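Local coordinates for protein hypoxanthine-guanine-xanthine phosphoribosyltransferase (Tritrichomonas foetus, PDB 1HGX) that salvages host purines for the parasite, transferring the phosphoribosyl group of 5-phospho-alpha-D-ribose 1-diphosphate to hypoxanthine, guanine or xanthine to give IMP, GMP or XMP, at residues 107-110 against 111-115; 116-119 against 120-123. All coordinates share one frame; numbering follows the deposited sequence.

Interaction 1 (107-110 against 111-115); sequences TGLT and MYQLL. With 5GP (guanosine-5'-monophosphate), chain C.
Y112 N bonds to G108 O at 2.9 Å, and L114 N reaches T110 O at 2.9 Å: these bonds close the first turn of helix 109-119, with G108 as its N-cap. The dense part faces the GMP phosphate. T110 N gives O2P a nearly straight bond (168°), and T110 OG1, set beside its own backbone N by chi1 of -53°, reaches the same oxygen at 2.7 Å. T107 grips O3P likewise through its N and, at 2.6 Å, its OG1, while G108 N serves O1P. Threonine suits both places because its hydroxyl lies close to its own amide; glycine suits 108 because, at its positive phi, a CB would jam against the preceding carbonyl O. The helix N terminus probably adds favourable electrostatics for the anion. M111 and L114 turn onto V100 of strand 97-102. The other flank is looser: the L109 methyl CD1 lies 3.7 Å from Q113 NE2, which also makes a weak hydrogen bond to S73 OG, and the Y112 ring leaves the turn for Y141 on the exposed side. A loop wrapped round the 5'-phosphate at a helix N terminus is the hallmark of the type I phosphoribosyltransferase nucleotide site.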
loop_
_atom_site.group_PDB
_atom_site.type_symbol
_atom_site.label_atom_id
_atom_site.label_comp_id
_atom_site.label_asym_id
_atom_site.label_seq_id
_atom_site.Cartn_x
_atom_site.Cartn_y
_atom_site.Cartn_z
ATOM N N THR A 107 -5.627 -5.532 22.054
ATOM C CA THR A 107 -5.831 -6.636 22.988
ATOM C C THR A 107 -5.132 -7.898 22.508
ATOM O O THR A 107 -4.980 -8.858 23.267
ATOM C CB THR A 107 -7.316 -6.965 23.163
ATOM O OG1 THR A 107 -7.834 -7.498 21.939
ATOM C CG2 THR A 107 -8.102 -5.717 23.550
ATOM N N GLY A 108 -4.758 -7.914 21.233
ATOM C CA GLY A 108 -4.085 -9.072 20.678
ATOM C C GLY A 108 -5.016 -10.071 20.011
ATOM O O GLY A 108 -4.545 -11.017 19.377
ATOM N N LEU A 109 -6.326 -9.862 20.114
ATOM C CA LEU A 109 -7.295 -10.785 19.518
ATOM C C LEU A 109 -7.126 -10.982 18.008
ATOM O O LEU A 109 -7.047 -12.117 17.534
ATOM C CB LEU A 109 -8.724 -10.335 19.823
ATOM C CG LEU A 109 -9.863 -11.124 19.166
ATOM C CD1 LEU A 109 -9.889 -12.554 19.663
ATOM C CD2 LEU A 109 -11.182 -10.442 19.451
ATOM N N THR A 110 -7.100 -9.887 17.256
ATOM C CA THR A 110 -6.952 -9.957 15.807
ATOM C C THR A 110 -5.715 -10.747 15.364
ATOM O O THR A 110 -5.824 -11.702 14.591
ATOM C CB THR A 110 -6.924 -8.551 15.172
ATOM O OG1 THR A 110 -8.076 -7.811 15.595
ATOM C CG2 THR A 110 -6.961 -8.661 13.654
ATOM N N MET A 111 -4.549 -10.373 15.881
ATOM C CA MET A 111 -3.309 -11.048 15.526
ATOM C C MET A 111 -3.276 -12.498 16.007
ATOM O O MET A 111 -2.759 -13.375 15.314
ATOM C CB MET A 111 -2.106 -10.268 16.068
ATOM C CG MET A 111 -0.764 -10.689 15.487
ATOM S SD MET A 111 -0.732 -10.722 13.666
ATOM C CE MET A 111 -1.367 -9.131 13.260
ATOM N N TYR A 112 -3.833 -12.761 17.185
ATOM C CA TYR A 112 -3.853 -14.126 17.710
ATOM C C TYR A 112 -4.622 -15.047 16.753
ATOM O O TYR A 112 -4.197 -16.160 16.466
ATOM C CB TYR A 112 -4.473 -14.152 19.114
ATOM C CG TYR A 112 -4.681 -15.537 19.676
ATOM C CD1 TYR A 112 -3.655 -16.203 20.335
ATOM C CD2 TYR A 112 -5.902 -16.185 19.540
ATOM C CE1 TYR A 112 -3.837 -17.489 20.842
ATOM C CE2 TYR A 112 -6.098 -17.466 20.041
ATOM C CZ TYR A 112 -5.058 -18.113 20.693
ATOM O OH TYR A 112 -5.233 -19.387 21.198
ATOM N N GLN A 113 -5.752 -14.565 16.251
ATOM C CA GLN A 113 -6.567 -15.347 15.329
ATOM C C GLN A 113 -5.913 -15.457 13.952
ATOM O O GLN A 113 -5.944 -16.519 13.323
ATOM C CB GLN A 113 -7.959 -14.736 15.215
ATOM C CG GLN A 113 -8.667 -14.669 16.553
ATOM C CD GLN A 113 -10.133 -14.384 16.416
ATOM O OE1 GLN A 113 -10.964 -15.272 16.593
ATOM N NE2 GLN A 113 -10.467 -13.143 16.097
ATOM N N LEU A 114 -5.283 -14.373 13.510
ATOM C CA LEU A 114 -4.611 -14.347 12.223
ATOM C C LEU A 114 -3.444 -15.335 12.238
ATOM O O LEU A 114 -3.269 -16.120 11.303
ATOM C CB LEU A 114 -4.099 -12.935 11.917
ATOM C CG LEU A 114 -4.226 -12.401 10.487
ATOM C CD1 LEU A 114 -3.116 -11.404 10.230
ATOM C CD2 LEU A 114 -4.167 -13.506 9.459
ATOM N N LEU A 115 -2.662 -15.323 13.312
ATOM C CA LEU A 115 -1.526 -16.235 13.422
ATOM C C LEU A 115 -1.955 -17.706 13.432
ATOM O O LEU A 115 -1.302 -18.549 12.806
ATOM C CB LEU A 115 -0.680 -15.913 14.657
ATOM C CG LEU A 115 0.149 -14.624 14.601
ATOM C CD1 LEU A 115 0.976 -14.503 15.864
ATOM C CD2 LEU A 115 1.065 -14.648 13.380
HETATM P P 5GP C . -6.936 -6.052 18.841
HETATM O O1P 5GP C . -5.480 -6.184 19.069
HETATM O O2P 5GP C . -7.513 -7.222 18.176
HETATM O O3P 5GP C . -7.631 -5.631 20.071
HETATM O "O5'" 5GP C . -7.103 -4.775 17.962
HETATM C "C5'" 5GP C . -6.235 -4.375 16.910
HETATM C "C4'" 5GP C . -7.070 -3.872 15.802
HETATM O "O4'" 5GP C . -7.790 -2.672 16.130
HETATM C "C3'" 5GP C . -6.244 -3.555 14.594
HETATM O "O3'" 5GP C . -7.130 -3.707 13.491
HETATM C "C2'" 5GP C . -5.992 -2.116 14.822
HETATM O "O2'" 5GP C . -5.702 -1.475 13.590
HETATM C "C1'" 5GP C . -7.266 -1.541 15.443
HETATM N N9 5GP C . -6.912 -0.479 16.463
HETATM C C8 5GP C . -6.489 -0.701 17.765
HETATM N N7 5GP C . -6.185 0.388 18.426
HETATM C C5 5GP C . -6.393 1.429 17.517
HETATM C C6 5GP C . -6.103 2.824 17.655
HETATM O O6 5GP C . -5.761 3.421 18.674
HETATM N N1 5GP C . -6.247 3.522 16.463
HETATM C C2 5GP C . -6.647 2.949 15.259
HETATM N N2 5GP C . -6.853 3.780 14.235
HETATM N N3 5GP C . -6.958 1.636 15.126
HETATM C C4 5GP C . -6.780 0.916 16.288
#

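Interaction 2 (116-119 against 120-123)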
loop_
_atom_site.group_PDB
_atom_site.type_symbol
_atom_site.label_atom_id
_atom_site.label_comp_id
_atom_site.label_asym_id
_atom_site.label_seq_id
_atom_site.Cartn_x
_atom_site.Cartn_y
_atom_site.Cartn_z
ATOM N N ASN A 116 -3.049 -18.015 14.129
ATOM C CA ASN A 116 -3.545 -19.388 14.185
ATOM C C ASN A 116 -3.960 -19.813 12.782
ATOM O O ASN A 116 -3.687 -20.934 12.367
ATOM C CB ASN A 116 -4.740 -19.529 15.137
ATOM C CG ASN A 116 -4.334 -19.542 16.605
ATOM O OD1 ASN A 116 -3.230 -19.963 16.962
ATOM N ND2 ASN A 116 -5.251 -19.123 17.469
ATOM N N ASN A 117 -4.618 -18.920 12.049
ATOM C CA ASN A 117 -5.037 -19.232 10.689
ATOM C C ASN A 117 -3.817 -19.493 9.798
ATOM O O ASN A 117 -3.749 -20.509 9.106
ATOM C CB ASN A 117 -5.877 -18.096 10.098
ATOM C CG ASN A 117 -6.238 -18.327 8.631
ATOM O OD1 ASN A 117 -5.379 -18.273 7.759
ATOM N ND2 ASN A 117 -7.522 -18.561 8.358
ATOM N N LEU A 118 -2.829 -18.603 9.863
ATOM C CA LEU A 118 -1.630 -18.738 9.028
ATOM C C LEU A 118 -0.740 -19.936 9.367
ATOM O O LEU A 118 -0.184 -20.572 8.471
ATOM C CB LEU A 118 -0.801 -17.443 9.039
ATOM C CG LEU A 118 -1.455 -16.167 8.486
ATOM C CD1 LEU A 118 -0.494 -15.006 8.666
ATOM C CD2 LEU A 118 -1.837 -16.303 7.026
ATOM N N GLN A 119 -0.634 -20.269 10.651
ATOM C CA GLN A 119 0.206 -21.385 11.063
ATOM C C GLN A 119 -0.296 -22.722 10.490
ATOM O O GLN A 119 0.502 -23.630 10.215
ATOM C CB GLN A 119 0.309 -21.427 12.590
ATOM C CG GLN A 119 1.446 -22.275 13.134
ATOM C CD GLN A 119 2.810 -21.805 12.667
ATOM O OE1 GLN A 119 3.439 -22.430 11.813
ATOM N NE2 GLN A 119 3.277 -20.700 13.230
ATOM N N MET A 120 -1.607 -22.819 10.265
ATOM C CA MET A 120 -2.222 -24.031 9.709
ATOM C C MET A 120 -1.832 -24.277 8.255
ATOM O O MET A 120 -1.966 -25.398 7.748
ATOM C CB MET A 120 -3.747 -23.947 9.784
ATOM C CG MET A 120 -4.327 -24.187 11.155
ATOM S SD MET A 120 -6.130 -24.178 11.103
ATOM C CE MET A 120 -6.463 -22.552 11.761
ATOM N N ARG A 121 -1.373 -23.227 7.581
ATOM C CA ARG A 121 -0.973 -23.326 6.185
ATOM C C ARG A 121 0.449 -23.858 6.008
ATOM O O ARG A 121 0.960 -23.949 4.891
ATOM C CB ARG A 121 -1.133 -21.974 5.505
ATOM C CG ARG A 121 -2.479 -21.316 5.787
ATOM C CD ARG A 121 -2.644 -20.082 4.933
ATOM N NE ARG A 121 -3.772 -19.272 5.356
ATOM C CZ ARG A 121 -4.479 -18.494 4.547
ATOM N NH1 ARG A 121 -4.185 -18.415 3.254
ATOM N NH2 ARG A 121 -5.475 -17.774 5.041
ATOM N N LYS A 122 1.092 -24.158 7.131
ATOM C CA LYS A 122 2.431 -24.724 7.173
ATOM C C LYS A 122 3.591 -23.893 6.618
ATOM O O LYS A 122 4.360 -24.372 5.771
ATOM C CB LYS A 122 2.413 -26.123 6.544
ATOM C CG LYS A 122 1.540 -27.116 7.309
ATOM C CD LYS A 122 1.715 -28.518 6.777
ATOM C CE LYS A 122 1.037 -29.534 7.679
ATOM N NZ LYS A 122 1.293 -30.928 7.204
ATOM N N PRO A 123 3.745 -22.639 7.089
ATOM C CA PRO A 123 4.848 -21.795 6.603
ATOM C C PRO A 123 6.177 -22.304 7.185
ATOM O O PRO A 123 6.176 -23.019 8.188
ATOM C CB PRO A 123 4.489 -20.413 7.168
ATOM C CG PRO A 123 3.821 -20.747 8.469
ATOM C CD PRO A 123 2.930 -21.921 8.094
HETATM O O HOH W 1 6.369 -21.908 11.051
#
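A type I beta turn from Q119 to K122 follows the C-terminal part of helix 109-119 and leads the chain toward strand 125-130 of the central sheet. K122 N bonds to Q119 O at 3.2 Å and R121 N to L118 O at 3.0 Å; both bonds span three residues rather than four, as the backbone tightens at the end of the helix. K122 is the first residue after the helix to leave the helical backbone angles, its phi being positive (63°), and P123 behind it, which has no N-H to offer, lays its CD 3.4 Å from L118 O. L118 packs on V100 and L126 of the sheet, a branched aliphatic chain suiting this buried place among hydrophobic neighbours, and P123 touches V98.

On the outer side M120 runs back along the helix, bent at chi3, and its methyl CE rests 3.3 Å from N116 O; a flexible thioether can follow such an exposed surface. Q119 is turned across the P123 ring at about a right angle, and a water donates to both Q119 OE1 and P123 O, so that it links the first residue of the turn to the proline just after it.

N117 and R121 join side chains across the turn, although the stronger partner of R121 is D88, which forms a salt bridge with NH2. Arginine is long enough to reach back one turn and still meet that aspartate, while the L118 methyl CD2 covers one face of its guanidinium. With CG anti to the backbone N (chi1 175°), N117 brings its amide oxygen to the guanidinium edge. The amide and guanidinium planes are 52° apart, yet OD1 lies almost in the guanidinium plane and takes two N-H groups side-on, from R121 NE at 3.1 Å and from R121 NH2 at 2.8 Å.

How the interactions relate
Following the chain from the N terminus, strand 97-102 leads by way of strand 104-105 into the phosphate-binding loop, and interaction 1 (107-115) closes the first turn of helix 109-119. The helix then runs on without a break into interaction 2 (116-123), which closes the turn at its far end before strand 125-130. The two are in series, neither nested nor crossing, with centres about 13 Å apart, and each spans only neighbouring residues. Together they mark both ends of one helix: the first faces the nucleotide, the second lies at the surface. V100 meets M111 and L114 from the first and L118 from the second, so one face of the helix rests on strand 97-102.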